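Long-range contacts in D-alanyl-lipoteichoic acid synthetase (Streptococcus pneumoniae, PDB 3BMA), which probably takes part in the D-alanylation of lipoteichoic acid during cell-wall biogenesis, as a membrane-associated member of the DltD family: residues Asp128-Phe133 with Pro155-Lys160; Met242-Tyr247 with Lys301-Tyr306; Lys265-Leu270 with Ala307-Asp312. The protein carries 1 engineered substitution. One frame throughout, in Å; residues are numbered along the deposited sequence. Where two conformers were deposited one is given.

Contact 1. Residues Asp128-Phe133 with Pro155-Lys160; sequences DQLTSF and PNVAMK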
ATOM      1  N   ASP C 128       4.413 -20.320  -0.250  1.00 26.40           N
ATOM      2  CA  ASP C 128       2.969 -20.322  -0.483  1.00 21.13           C
ATOM      3  C   ASP C 128       2.229 -20.834   0.752  1.00 22.77           C
ATOM      4  O   ASP C 128       1.141 -20.352   1.057  1.00 34.84           O
ATOM      5  CB  ASP C 128       2.618 -21.147  -1.730  1.00 24.40           C
ATOM      6  CG  ASP C 128       1.135 -21.127  -2.055  1.00 30.80           C
ATOM      7  OD1 ASP C 128       0.458 -20.093  -1.844  1.00 37.58           O
ATOM      8  OD2 ASP C 128       0.641 -22.161  -2.530  1.00 46.47           O
ATOM      9  N   GLN C 129       2.835 -21.783   1.469  1.00 28.01           N
ATOM     10  CA  GLN C 129       2.291 -22.291   2.734  1.00 23.69           C
ATOM     11  C   GLN C 129       2.385 -21.271   3.864  1.00 27.08           C
ATOM     12  O   GLN C 129       1.492 -21.200   4.707  1.00 26.13           O
ATOM     13  CB  GLN C 129       3.002 -23.573   3.154  1.00 23.23           C
ATOM     14  CG  GLN C 129       2.528 -24.808   2.416  1.00 22.54           C
ATOM     15  CD  GLN C 129       3.421 -26.003   2.638  1.00 20.02           C
ATOM     16  OE1 GLN C 129       3.943 -26.203   3.735  1.00 25.89           O
ATOM     17  NE2 GLN C 129       3.604 -26.812   1.596  1.00 23.74           N
ATOM     18  N   LEU C 130       3.474 -20.502   3.880  1.00 31.40           N
ATOM     19  CA  LEU C 130       3.669 -19.432   4.856  1.00 29.85           C
ATOM     20  C   LEU C 130       2.551 -18.399   4.741  1.00 26.87           C
ATOM     21  O   LEU C 130       1.888 -18.095   5.727  1.00 30.96           O
ATOM     22  CB  LEU C 130       5.022 -18.746   4.638  1.00 27.34           C
ATOM     23  CG  LEU C 130       5.880 -18.264   5.818  1.00 27.36           C
ATOM     24  CD1 LEU C 130       7.012 -17.412   5.286  1.00 30.10           C
ATOM     25  CD2 LEU C 130       5.123 -17.503   6.899  1.00 35.83           C
ATOM     26  N   THR C 131       2.341 -17.885   3.529  1.00 30.61           N
ATOM     27  CA  THR C 131       1.352 -16.829   3.290  1.00 29.39           C
ATOM     28  C   THR C 131      -0.094 -17.308   3.435  1.00 30.89           C
ATOM     29  O   THR C 131      -0.952 -16.539   3.870  1.00 30.60           O
ATOM     30  CB  THR C 131       1.554 -16.138   1.924  1.00 29.90           C
ATOM     31  OG1 THR C 131       1.797 -17.117   0.906  1.00 29.85           O
ATOM     32  CG2 THR C 131       2.718 -15.164   1.980  1.00 23.67           C
ATOM     33  N   SER C 132      -0.344 -18.572   3.079  1.00 28.61           N
ATOM     34  CA  SER C 132      -1.645 -19.228   3.291  1.00 28.81           C
ATOM     35  C   SER C 132      -1.967 -19.379   4.770  1.00 30.67           C
ATOM     36  O   SER C 132      -3.121 -19.216   5.181  1.00 34.35           O
ATOM     37  CB  SER C 132      -1.666 -20.615   2.653  1.00 25.19           C
ATOM     38  OG  SER C 132      -1.490 -20.531   1.255  1.00 35.34           O
ATOM     39  N   PHE C 133      -0.944 -19.706   5.556  1.00 31.48           N
ATOM     40  CA  PHE C 133      -1.066 -19.782   7.008  1.00 30.93           C
ATOM     41  C   PHE C 133      -1.439 -18.425   7.604  1.00 27.42           C
ATOM     42  O   PHE C 133      -2.366 -18.342   8.403  1.00 35.60           O
ATOM     43  CB  PHE C 133       0.224 -20.329   7.635  1.00 28.51           C
ATOM     44  CG  PHE C 133       0.307 -20.148   9.129  1.00 27.38           C
ATOM     45  CD1 PHE C 133       1.252 -19.286   9.684  1.00 28.72           C
ATOM     46  CD2 PHE C 133      -0.550 -20.841   9.983  1.00 23.23           C
ATOM     47  CE1 PHE C 133       1.333 -19.114  11.057  1.00 19.70           C
ATOM     48  CE2 PHE C 133      -0.473 -20.673  11.361  1.00 23.61           C
ATOM     49  CZ  PHE C 133       0.469 -19.809  11.898  1.00 24.06           C
ATOM     50  N   PRO C 155      14.329 -19.844  12.885  1.00 40.33           N
ATOM     51  CA  PRO C 155      14.499 -18.658  13.740  1.00 42.25           C
ATOM     52  C   PRO C 155      14.552 -17.342  12.955  1.00 47.15           C
ATOM     53  O   PRO C 155      14.075 -16.315  13.442  1.00 46.40           O
ATOM     54  CB  PRO C 155      15.830 -18.924  14.450  1.00 42.92           C
ATOM     55  CG  PRO C 155      16.002 -20.403  14.394  1.00 41.39           C
ATOM     56  CD  PRO C 155      15.425 -20.810  13.074  1.00 39.10           C
ATOM     57  N   ASN C 156      15.117 -17.385  11.748  1.00 50.50           N
ATOM     58  CA  ASN C 156      15.094 -16.246  10.834  1.00 51.63           C
ATOM     59  C   ASN C 156      14.185 -16.501   9.629  1.00 50.02           C
ATOM     60  O   ASN C 156      14.634 -16.482   8.482  1.00 55.66           O
ATOM     61  CB  ASN C 156      16.516 -15.880  10.388  1.00 50.72           C
ATOM     62  CG  ASN C 156      17.296 -15.141  11.460  1.00 56.71           C
ATOM     63  OD1 ASN C 156      16.724 -14.443  12.299  1.00 57.29           O
ATOM     64  ND2 ASN C 156      18.615 -15.283  11.428  1.00 65.88           N
ATOM     65  N   VAL C 157      12.905 -16.733   9.909  1.00 48.21           N
ATOM     66  CA  VAL C 157      11.893 -17.004   8.884  1.00 43.96           C
ATOM     67  C   VAL C 157      11.553 -15.733   8.085  1.00 42.09           C
ATOM     68  O   VAL C 157      11.771 -14.615   8.559  1.00 44.45           O
ATOM     69  CB  VAL C 157      10.611 -17.657   9.533  1.00 42.81           C
ATOM     70  CG1 VAL C 157       9.806 -16.652  10.369  1.00 44.03           C
ATOM     71  CG2 VAL C 157       9.734 -18.358   8.501  1.00 30.22           C
ATOM     72  N   ALA C 158      11.060 -15.915   6.861  1.00 42.09           N
ATOM     73  CA  ALA C 158      10.492 -14.826   6.078  1.00 43.78           C
ATOM     74  C   ALA C 158       9.228 -14.324   6.765  1.00 46.08           C
ATOM     75  O   ALA C 158       8.466 -15.120   7.321  1.00 51.37           O
ATOM     76  CB  ALA C 158      10.183 -15.293   4.665  1.00 45.89           C
ATOM     77  N   MET C 159       9.031 -13.006   6.728  1.00 47.21           N
ATOM     78  CA  MET C 159       7.956 -12.312   7.458  1.00 46.75           C
ATOM     79  C   MET C 159       7.964 -12.637   8.958  1.00 44.21           C
ATOM     80  O   MET C 159       6.922 -12.923   9.556  1.00 45.30           O
ATOM     81  CB  MET C 159       6.585 -12.564   6.815  1.00 44.62           C
ATOM     82  CG  MET C 159       6.426 -11.900   5.455  1.00 47.74           C
ATOM     83  SD  MET C 159       5.019 -12.534   4.541  1.00 40.69           S
ATOM     84  CE  MET C 159       5.608 -14.164   4.124  1.00 27.23           C
ATOM     85  N   LYS C 160       9.165 -12.576   9.536  1.00 40.58           N
ATOM     86  CA  LYS C 160       9.431 -12.859  10.947  1.00 42.33           C
ATOM     87  C   LYS C 160       8.605 -11.991  11.901  1.00 43.29           C
ATOM     88  O   LYS C 160       8.172 -12.466  12.949  1.00 46.63           O
ATOM     89  CB  LYS C 160      10.929 -12.681  11.223  1.00 41.11           C
ATOM     90  CG  LYS C 160      11.425 -13.215  12.562  1.00 48.31           C
ATOM     91  CD  LYS C 160      12.942 -13.104  12.655  1.00 50.88           C
ATOM     92  CE  LYS C 160      13.425 -13.114  14.098  1.00 59.35           C
ATOM     93  NZ  LYS C 160      14.910 -13.029  14.187  1.00 57.06           N
TER

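Contact 2. Residues Met242-Tyr247 with Lys301-Tyr306; sequences MGMENY and KKWMDY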
ATOM      1  N   MET C 242      12.878 -62.486   9.386  1.00 78.06           N
ATOM      2  CA  MET C 242      12.038 -61.616  10.217  1.00 73.53           C
ATOM      3  C   MET C 242      10.971 -60.871   9.394  1.00 70.34           C
ATOM      4  O   MET C 242      10.306 -59.958   9.890  1.00 68.94           O
ATOM      5  CB  MET C 242      12.881 -60.680  11.101  1.00 70.39           C
ATOM      6  CG  MET C 242      13.722 -59.645  10.372  1.00 69.23           C
ATOM      7  SD  MET C 242      15.196 -59.163  11.305  1.00 75.66           S
ATOM      8  CE  MET C 242      14.520 -58.720  12.899  1.00 65.14           C
ATOM      9  N   GLY C 243      10.827 -61.281   8.133  1.00 67.47           N
ATOM     10  CA  GLY C 243       9.685 -60.904   7.299  1.00 65.74           C
ATOM     11  C   GLY C 243       9.770 -59.614   6.503  1.00 64.36           C
ATOM     12  O   GLY C 243       8.766 -59.165   5.949  1.00 68.07           O
ATOM     13  N   MET C 244      10.959 -59.021   6.434  1.00 60.27           N
ATOM     14  CA  MET C 244      11.145 -57.746   5.738  1.00 55.20           C
ATOM     15  C   MET C 244      11.473 -57.934   4.264  1.00 57.15           C
ATOM     16  O   MET C 244      11.921 -59.006   3.858  1.00 60.18           O
ATOM     17  CB  MET C 244      12.248 -56.929   6.400  1.00 49.39           C
ATOM     18  CG  MET C 244      11.940 -56.518   7.814  1.00 50.98           C
ATOM     19  SD  MET C 244      13.382 -55.755   8.546  1.00 55.42           S
ATOM     20  CE  MET C 244      12.974 -55.868  10.275  1.00 51.98           C
ATOM     21  N   GLU C 245      11.256 -56.877   3.480  1.00 60.15           N
ATOM     22  CA  GLU C 245      11.556 -56.866   2.047  1.00 62.18           C
ATOM     23  C   GLU C 245      13.057 -57.022   1.801  1.00 62.43           C
ATOM     24  O   GLU C 245      13.869 -56.553   2.601  1.00 61.56           O
ATOM     25  CB  GLU C 245      11.055 -55.566   1.411  1.00 62.90           C
ATOM     26  CG  GLU C 245      10.834 -55.648  -0.096  1.00 74.08           C
ATOM     27  CD  GLU C 245      11.280 -54.398  -0.840  1.00 85.21           C
ATOM     28  OE1 GLU C 245      11.282 -53.296  -0.244  1.00 89.00           O
ATOM     29  OE2 GLU C 245      11.628 -54.523  -2.033  1.00 90.06           O
ATOM     30  N   ASN C 246      13.406 -57.688   0.699  1.00 65.33           N
ATOM     31  CA  ASN C 246      14.799 -57.956   0.324  1.00 67.02           C
ATOM     32  C   ASN C 246      15.650 -56.700   0.160  1.00 67.63           C
ATOM     33  O   ASN C 246      16.786 -56.645   0.637  1.00 66.58           O
ATOM     34  CB  ASN C 246      14.856 -58.784  -0.966  1.00 66.92           C
ATOM     35  CG  ASN C 246      14.379 -60.215  -0.772  1.00 65.89           C
ATOM     36  OD1 ASN C 246      14.311 -60.721   0.350  1.00 57.60           O
ATOM     37  ND2 ASN C 246      14.049 -60.877  -1.876  1.00 65.30           N
ATOM     38  N   TYR C 247      15.076 -55.700  -0.507  1.00 70.43           N
ATOM     39  CA  TYR C 247      15.754 -54.443  -0.808  1.00 73.47           C
ATOM     40  C   TYR C 247      16.007 -53.621   0.456  1.00 69.88           C
ATOM     41  O   TYR C 247      17.084 -53.047   0.617  1.00 69.93           O
ATOM     42  CB  TYR C 247      14.914 -53.637  -1.799  1.00 80.92           C
ATOM     43  CG  TYR C 247      15.653 -53.182  -3.036  1.00 87.47           C
ATOM     44  CD1 TYR C 247      15.782 -54.025  -4.144  1.00 89.91           C
ATOM     45  CD2 TYR C 247      16.206 -51.904  -3.112  1.00 92.37           C
ATOM     46  CE1 TYR C 247      16.455 -53.610  -5.293  1.00 92.90           C
ATOM     47  CE2 TYR C 247      16.883 -51.477  -4.255  1.00 95.02           C
ATOM     48  CZ  TYR C 247      17.003 -52.334  -5.342  1.00 92.65           C
ATOM     49  OH  TYR C 247      17.671 -51.916  -6.474  1.00 87.16           O
ATOM     50  N   LYS C 301       6.892 -57.124  14.684  1.00 55.52           N
ATOM     51  CA  LYS C 301       7.047 -57.737  16.015  1.00 55.60           C
ATOM     52  C   LYS C 301       8.371 -58.481  16.169  1.00 52.89           C
ATOM     53  O   LYS C 301       8.995 -58.426  17.235  1.00 49.82           O
ATOM     54  CB  LYS C 301       5.865 -58.660  16.335  1.00 55.14           C
ATOM     55  CG  LYS C 301       5.858 -59.245  17.754  1.00 58.82           C
ATOM     56  CD  LYS C 301       4.554 -59.972  18.073  1.00 60.64           C
ATOM     57  CE  LYS C 301       3.622 -59.132  18.950  1.00 70.33           C
ATOM     58  NZ  LYS C 301       3.122 -57.885  18.295  1.00 68.90           N
ATOM     59  N   LYS C 302       8.794 -59.156  15.098  1.00 53.14           N
ATOM     60  CA  LYS C 302      10.073 -59.864  15.093  0.50 56.61           C
ATOM     61  C   LYS C 302      11.245 -58.890  15.157  1.00 58.85           C
ATOM     62  O   LYS C 302      12.301 -59.218  15.707  1.00 60.57           O
ATOM     63  CB  LYS C 302      10.196 -60.792  13.882  0.50 57.26           C
ATOM     64  CG  LYS C 302       9.454 -62.112  14.049  0.50 59.45           C
ATOM     65  CD  LYS C 302       9.856 -63.130  12.994  0.50 59.77           C
ATOM     66  CE  LYS C 302       9.083 -64.428  13.168  0.50 62.07           C
ATOM     67  NZ  LYS C 302       9.457 -65.444  12.147  0.50 61.41           N
ATOM     68  N   TRP C 303      11.043 -57.691  14.611  1.00 57.39           N
ATOM     69  CA  TRP C 303      12.017 -56.615  14.702  1.00 55.55           C
ATOM     70  C   TRP C 303      12.045 -56.023  16.103  1.00 56.83           C
ATOM     71  O   TRP C 303      13.120 -55.788  16.656  1.00 60.66           O
ATOM     72  CB  TRP C 303      11.714 -55.521  13.675  1.00 55.26           C
ATOM     73  CG  TRP C 303      12.349 -54.191  13.986  1.00 55.21           C
ATOM     74  CD1 TRP C 303      11.711 -53.056  14.395  1.00 53.37           C
ATOM     75  CD2 TRP C 303      13.748 -53.867  13.932  1.00 60.14           C
ATOM     76  NE1 TRP C 303      12.618 -52.041  14.589  1.00 55.25           N
ATOM     77  CE2 TRP C 303      13.877 -52.511  14.314  1.00 60.03           C
ATOM     78  CE3 TRP C 303      14.905 -54.589  13.598  1.00 55.72           C
ATOM     79  CZ2 TRP C 303      15.116 -51.860  14.372  1.00 56.32           C
ATOM     80  CZ3 TRP C 303      16.136 -53.942  13.654  1.00 53.44           C
ATOM     81  CH2 TRP C 303      16.230 -52.590  14.039  1.00 51.94           C
ATOM     82  N   MET C 304      10.862 -55.788  16.669  1.00 57.67           N
ATOM     83  CA  MET C 304      10.748 -55.118  17.963  1.00 58.86           C
ATOM     84  C   MET C 304      11.185 -56.006  19.139  1.00 61.33           C
ATOM     85  O   MET C 304      11.613 -55.497  20.176  1.00 63.23           O
ATOM     86  CB  MET C 304       9.355 -54.481  18.144  1.00 60.00           C
ATOM     87  CG  MET C 304       8.315 -55.253  18.940  1.00 59.66           C
ATOM     88  SD  MET C 304       6.850 -54.223  19.240  1.00 54.90           S
ATOM     89  CE  MET C 304       5.997 -54.413  17.697  1.00 50.47           C
ATOM     90  N   ASP C 305      11.085 -57.324  18.958  1.00 63.66           N
ATOM     91  CA  ASP C 305      11.637 -58.296  19.903  1.00 63.63           C
ATOM     92  C   ASP C 305      13.162 -58.280  19.853  1.00 61.78           C
ATOM     93  O   ASP C 305      13.822 -58.381  20.889  1.00 59.13           O
ATOM     94  CB  ASP C 305      11.123 -59.710  19.606  1.00 66.34           C
ATOM     95  CG  ASP C 305       9.674 -59.917  20.030  1.00 68.11           C
ATOM     96  OD1 ASP C 305       9.160 -59.135  20.860  1.00 61.02           O
ATOM     97  OD2 ASP C 305       9.050 -60.878  19.531  1.00 68.25           O
ATOM     98  N   TYR C 306      13.705 -58.150  18.642  1.00 61.49           N
ATOM     99  CA  TYR C 306      15.150 -58.065  18.428  1.00 60.97           C
ATOM    100  C   TYR C 306      15.727 -56.749  18.950  1.00 59.33           C
ATOM    101  O   TYR C 306      16.748 -56.750  19.640  1.00 61.36           O
ATOM    102  CB  TYR C 306      15.500 -58.248  16.944  1.00 61.54           C
ATOM    103  CG  TYR C 306      16.987 -58.371  16.676  1.00 66.93           C
ATOM    104  CD1 TYR C 306      17.648 -59.587  16.859  1.00 72.35           C
ATOM    105  CD2 TYR C 306      17.735 -57.273  16.241  1.00 67.93           C
ATOM    106  CE1 TYR C 306      19.015 -59.708  16.617  1.00 73.24           C
ATOM    107  CE2 TYR C 306      19.105 -57.384  15.999  1.00 69.41           C
ATOM    108  CZ  TYR C 306      19.736 -58.604  16.190  1.00 70.73           C
ATOM    109  OH  TYR C 306      21.085 -58.728  15.952  1.00 64.58           O
TER

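Contact 3. Residues Lys265-Leu270 with Ala307-Asp312; sequences KSFTYL and AGLRED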
ATOM      1  N   LYS C 265      15.692 -50.426  23.657  1.00 60.73           N
ATOM      2  CA  LYS C 265      15.334 -50.908  24.997  1.00 61.73           C
ATOM      3  C   LYS C 265      14.752 -49.849  25.936  1.00 61.32           C
ATOM      4  O   LYS C 265      13.965 -50.180  26.826  1.00 61.95           O
ATOM      5  CB  LYS C 265      16.520 -51.609  25.667  1.00 63.39           C
ATOM      6  CG  LYS C 265      16.450 -53.126  25.597  1.00 71.19           C
ATOM      7  CD  LYS C 265      17.127 -53.762  26.800  1.00 77.29           C
ATOM      8  CE  LYS C 265      16.551 -55.139  27.088  1.00 81.47           C
ATOM      9  NZ  LYS C 265      16.948 -55.640  28.434  1.00 83.49           N
ATOM     10  N   SER C 266      15.144 -48.590  25.736  1.00 57.17           N
ATOM     11  CA  SER C 266      14.617 -47.476  26.532  1.00 54.03           C
ATOM     12  C   SER C 266      13.860 -46.449  25.674  1.00 47.26           C
ATOM     13  O   SER C 266      13.614 -45.319  26.114  1.00 39.46           O
ATOM     14  CB  SER C 266      15.734 -46.807  27.347  1.00 58.07           C
ATOM     15  OG  SER C 266      16.665 -46.146  26.508  1.00 68.11           O
ATOM     16  N   PHE C 267      13.505 -46.862  24.455  1.00 42.27           N
ATOM     17  CA  PHE C 267      12.672 -46.082  23.532  1.00 41.81           C
ATOM     18  C   PHE C 267      11.245 -45.950  24.060  1.00 43.31           C
ATOM     19  O   PHE C 267      10.596 -46.953  24.368  1.00 45.07           O
ATOM     20  CB  PHE C 267      12.623 -46.770  22.162  1.00 46.48           C
ATOM     21  CG  PHE C 267      13.665 -46.298  21.179  1.00 47.84           C
ATOM     22  CD1 PHE C 267      13.332 -46.141  19.837  1.00 50.57           C
ATOM     23  CD2 PHE C 267      14.970 -46.010  21.581  1.00 57.16           C
ATOM     24  CE1 PHE C 267      14.276 -45.711  18.904  1.00 54.81           C
ATOM     25  CE2 PHE C 267      15.923 -45.573  20.657  1.00 64.11           C
ATOM     26  CZ  PHE C 267      15.574 -45.426  19.313  1.00 58.78           C
ATOM     27  N   THR C 268      10.765 -44.713  24.166  1.00 40.83           N
ATOM     28  CA  THR C 268       9.386 -44.435  24.577  1.00 37.47           C
ATOM     29  C   THR C 268       8.728 -43.364  23.696  1.00 38.29           C
ATOM     30  O   THR C 268       9.342 -42.352  23.360  1.00 38.24           O
ATOM     31  CB  THR C 268       9.277 -44.067  26.090  1.00 34.51           C
ATOM     32  OG1 THR C 268       7.918 -43.762  26.416  1.00 42.76           O
ATOM     33  CG2 THR C 268      10.158 -42.872  26.461  1.00 30.84           C
ATOM     34  N   TYR C 269       7.476 -43.599  23.317  1.00 33.80           N
ATOM     35  CA  TYR C 269       6.754 -42.654  22.474  1.00 26.72           C
ATOM     36  C   TYR C 269       5.659 -41.918  23.232  1.00 26.67           C
ATOM     37  O   TYR C 269       4.764 -41.322  22.628  1.00 32.29           O
ATOM     38  CB  TYR C 269       6.174 -43.344  21.230  1.00 23.35           C
ATOM     39  CG  TYR C 269       7.190 -44.066  20.373  1.00 33.62           C
ATOM     40  CD1 TYR C 269       6.926 -45.343  19.880  1.00 33.23           C
ATOM     41  CD2 TYR C 269       8.414 -43.474  20.051  1.00 32.56           C
ATOM     42  CE1 TYR C 269       7.852 -46.013  19.089  1.00 31.16           C
ATOM     43  CE2 TYR C 269       9.346 -44.136  19.264  1.00 31.35           C
ATOM     44  CZ  TYR C 269       9.055 -45.404  18.788  1.00 28.36           C
ATOM     45  OH  TYR C 269       9.972 -46.065  18.004  1.00 39.21           O
ATOM     46  N   LEU C 270       5.730 -41.964  24.558  1.00 30.85           N
ATOM     47  CA  LEU C 270       4.703 -41.358  25.390  1.00 35.79           C
ATOM     48  C   LEU C 270       4.884 -39.856  25.502  1.00 39.49           C
ATOM     49  O   LEU C 270       3.916 -39.124  25.716  1.00 43.20           O
ATOM     50  CB  LEU C 270       4.679 -41.999  26.778  1.00 37.86           C
ATOM     51  CG  LEU C 270       3.961 -43.347  26.920  1.00 41.02           C
ATOM     52  CD1 LEU C 270       4.355 -44.032  28.221  1.00 40.56           C
ATOM     53  CD2 LEU C 270       2.446 -43.179  26.826  1.00 42.75           C
ATOM     54  N   ALA C 307      15.067 -55.640  18.618  1.00 56.51           N
ATOM     55  CA  ALA C 307      15.534 -54.305  18.990  1.00 51.42           C
ATOM     56  C   ALA C 307      15.186 -53.910  20.424  1.00 52.17           C
ATOM     57  O   ALA C 307      15.735 -52.944  20.948  1.00 59.22           O
ATOM     58  CB  ALA C 307      15.013 -53.264  18.010  1.00 53.04           C
ATOM     59  N   GLY C 308      14.269 -54.644  21.051  1.00 48.76           N
ATOM     60  CA  GLY C 308      13.902 -54.388  22.447  1.00 39.99           C
ATOM     61  C   GLY C 308      12.859 -53.303  22.632  1.00 39.60           C
ATOM     62  O   GLY C 308      12.732 -52.732  23.719  1.00 47.98           O
ATOM     63  N   LEU C 309      12.113 -53.022  21.569  1.00 43.96           N
ATOM     64  CA  LEU C 309      11.026 -52.045  21.596  1.00 45.31           C
ATOM     65  C   LEU C 309       9.840 -52.647  22.353  1.00 45.12           C
ATOM     66  O   LEU C 309       9.269 -53.651  21.927  1.00 43.67           O
ATOM     67  CB  LEU C 309      10.641 -51.664  20.159  1.00 45.65           C
ATOM     68  CG  LEU C 309       9.914 -50.375  19.738  1.00 47.93           C
ATOM     69  CD1 LEU C 309       8.400 -50.449  19.909  1.00 52.08           C
ATOM     70  CD2 LEU C 309      10.479 -49.157  20.436  1.00 47.07           C
ATOM     71  N   ARG C 310       9.489 -52.024  23.477  1.00 46.98           N
ATOM     72  CA  ARG C 310       8.476 -52.544  24.400  1.00 48.58           C
ATOM     73  C   ARG C 310       7.041 -52.491  23.854  1.00 52.11           C
ATOM     74  O   ARG C 310       6.566 -51.436  23.422  1.00 48.57           O
ATOM     75  CB  ARG C 310       8.561 -51.809  25.745  1.00 40.21           C
ATOM     76  CG  ARG C 310       9.872 -52.032  26.498  1.00 44.01           C
ATOM     77  CD  ARG C 310      10.051 -51.035  27.643  1.00 52.23           C
ATOM     78  NE  ARG C 310      10.394 -49.691  27.172  1.00 55.20           N
ATOM     79  CZ  ARG C 310      10.413 -48.598  27.934  1.00 58.50           C
ATOM     80  NH1 ARG C 310      10.102 -48.662  29.224  1.00 61.91           N
ATOM     81  NH2 ARG C 310      10.739 -47.429  27.403  1.00 50.49           N
ATOM     82  N   GLU C 311       6.365 -53.642  23.882  1.00 54.90           N
ATOM     83  CA  GLU C 311       4.966 -53.759  23.458  1.00 56.58           C
ATOM     84  C   GLU C 311       4.020 -53.072  24.437  1.00 53.44           C
ATOM     85  O   GLU C 311       2.987 -52.543  24.032  1.00 53.40           O
ATOM     86  CB  GLU C 311       4.559 -55.227  23.310  1.00 57.37           C
ATOM     87  CG  GLU C 311       5.167 -55.937  22.110  1.00 67.73           C
ATOM     88  CD  GLU C 311       4.706 -57.383  21.976  1.00 67.86           C
ATOM     89  OE1 GLU C 311       3.503 -57.656  22.189  1.00 70.19           O
ATOM     90  OE2 GLU C 311       5.549 -58.248  21.645  1.00 73.94           O
ATOM     91  N   ASP C 312       4.385 -53.097  25.719  1.00 56.25           N
ATOM     92  CA  ASP C 312       3.631 -52.426  26.779  1.00 57.03           C
ATOM     93  C   ASP C 312       3.634 -50.905  26.621  1.00 55.30           C
ATOM     94  O   ASP C 312       2.629 -50.252  26.898  1.00 55.45           O
ATOM     95  CB  ASP C 312       4.161 -52.821  28.166  1.00 56.18           C
ATOM     96  CG  ASP C 312       5.678 -52.737  28.262  1.00 66.76           C
ATOM     97  OD1 ASP C 312       6.190 -51.772  28.874  1.00 61.80           O
ATOM     98  OD2 ASP C 312       6.357 -53.635  27.717  1.00 72.32           O
TER
HETATM   99  O   HOH W   1      11.244 -49.643  24.516  1.00 43.09           O

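Contact 1. Residues Asp128-Phe133 with Pro155-Lys160
Met159 swings its CG beside the backbone N, anti to the carbonyl carbon, runs extended through SD and then bends at chi3 (-71°), which turns the CE methyl onto the helix of Asp128-Phe133. Leu130 reaches out to meet it with a chi1 of -143°, away from the usual staggered values, and an extended chi2, so that CD1 leads. The two side chains run antiparallel alongside each other, and CD1 of Leu130 comes to 3.7 Å from CE of Met159. The same CE of Met159 lies 3.7 Å from CG2 of Thr131, whose side chain Met159 crosses at about a right angle, so one methyl spans two successive residues of the helix. CD1 of Leu130 also meets the loop backbone, 3.4 Å from the carbonyl O of Ala158, and it approaches CB of Ala158 to 3.9 Å. CG2 of Val157 borders the same methyl more loosely.

Helix 127-136 here packs on the loop that links helices 141-153 and 160-167, with Met159 at the N-cap position of the latter. This all-helical part of the chain lies away from the five-stranded parallel sheet, the core expected of a probable SGNH-hydrolase relative. No hydrogen bond joins the two segments. Thr131 keeps OG1 in the crowded position between backbone N and carbonyl carbon (chi1 44°), bonded to Asn187 and to Gly127 O. Ser132 OG binds Asp128 O at 2.6 Å from above the carbonyl plane. In the loop, NZ of Lys160 meets OD1 of Asn156 at 3.0 Å and forms a salt bridge to Glu171 of the third subunit. Phe186 of the second subunit packs on Thr131 and Met159, and Phe194 of that subunit on Leu130 and Ala158.

Contact 2. Residues Met242-Tyr247 with Lys301-Tyr306
Two methionines of the loop before helix 246-253 meet the start of helix 301-307 with differently shaped side chains. Met242 holds CG in the crowded position between backbone N and carbonyl carbon (chi1 65°) and bends at chi3 (-52°). That bend sets CE of Met242 3.6 Å from the carbonyl O of Lys302, against CA of Trp303 and beside CB of Tyr306. CE also lies near the plane of the Trp303 indole, at its edge. Met244 instead stays extended beyond CG and crosses Trp303 obliquely, CE of Met244 lying 3.6 Å from CB of Trp303. The indole, with CG anti to the backbone N (chi1 160°), is thus approached by both methionine methyls. Lys302, with CG anti to the carbonyl carbon, is extended beyond CG: its CB is 3.9 Å from CB of Met242, and its CD packs on CA of Met242.

Helix 301-307 follows strand 291-296 of the parallel sheet, so the contact fastens a distant loop to the helix after that strand. Ile253 touches both Met244 and Trp303. With no hydrogen bond between the segments, non-directional apolar contact holds them, while Asn300 supplies directional bonds, ND2 to Met242 O and OD1 to Trp303 N.

Contact 3. Residues Lys265-Leu270 with Ala307-Asp312
Leu309 and Arg310 face the loop Lys265-Leu270 with two different chemistries. The Leu309 side chain, with CG anti to the backbone N, crosses Phe267 and Tyr269 at about a right angle, CD2 leading. CD2 of Leu309 lies 3.6 Å from CB of Phe267 and 4.0 Å from OH of Tyr269. The Tyr269 hydroxyl itself sits at the edge of the Phe267 ring, in its plane.

Arg310 bends at chi3 (-74°) and turns its guanidinium so that one face looks at Lys265 O, 3.6 Å from NE of Arg310, while the edge addresses Phe267 O. NH2 of Arg310 donates to O of Phe267 at 3.1 Å with an N-H...O angle of 155°. The donor stands well above the carbonyl plane, 68° out of it, rather than on a lone pair. A water at the guanidinium edge completes the grip: it gives a proton to Phe267 O at 2.8 Å and accepts from Arg310 NE at 2.8 Å and from Arg310 N at 3.1 Å.

Beside this, Gly308, the residue that leaves helix 301-307 with positive phi, lets the two backbones close up. O of Gly308 takes a CA-H...O contact from CA of Lys265 at 3.4 Å. Ala307 is also joined to Gln264 through the backbone, so the loop is fastened to the turn between helices 301-307 and 311-326. A glycerol, probably from the crystallisation liquor, lies by Phe267 and binds Thr268 O.

Phe267 O thus accepts from Arg310 NH2 and from the water, which also links it to Arg310 N and NE, and the Arg310 charge, near this carbonyl and that of Lys265, probably polarises both and helps hold the loop against the turn.

How the contacts relate
Along the chain contact 1 closes before the others open, and it stands apart: its centre is about 41 Å from that of contact 2 and about 36 Å from that of contact 3. Contacts 2 and 3 are neighbours, about 16 Å between centres, and their segments alternate, strand 291-296 of the five-stranded parallel sheet falling between the earlier and later pairs. Contact 2 uses helix 301-307, and contact 3 runs from its end into helix 311-326; Met304 packs on Leu309 and Glu311 where they touch. Contact 1 lies among helices 127-136, 141-153 and 160-167. Of the three, contact 1 alone is touched by other subunits.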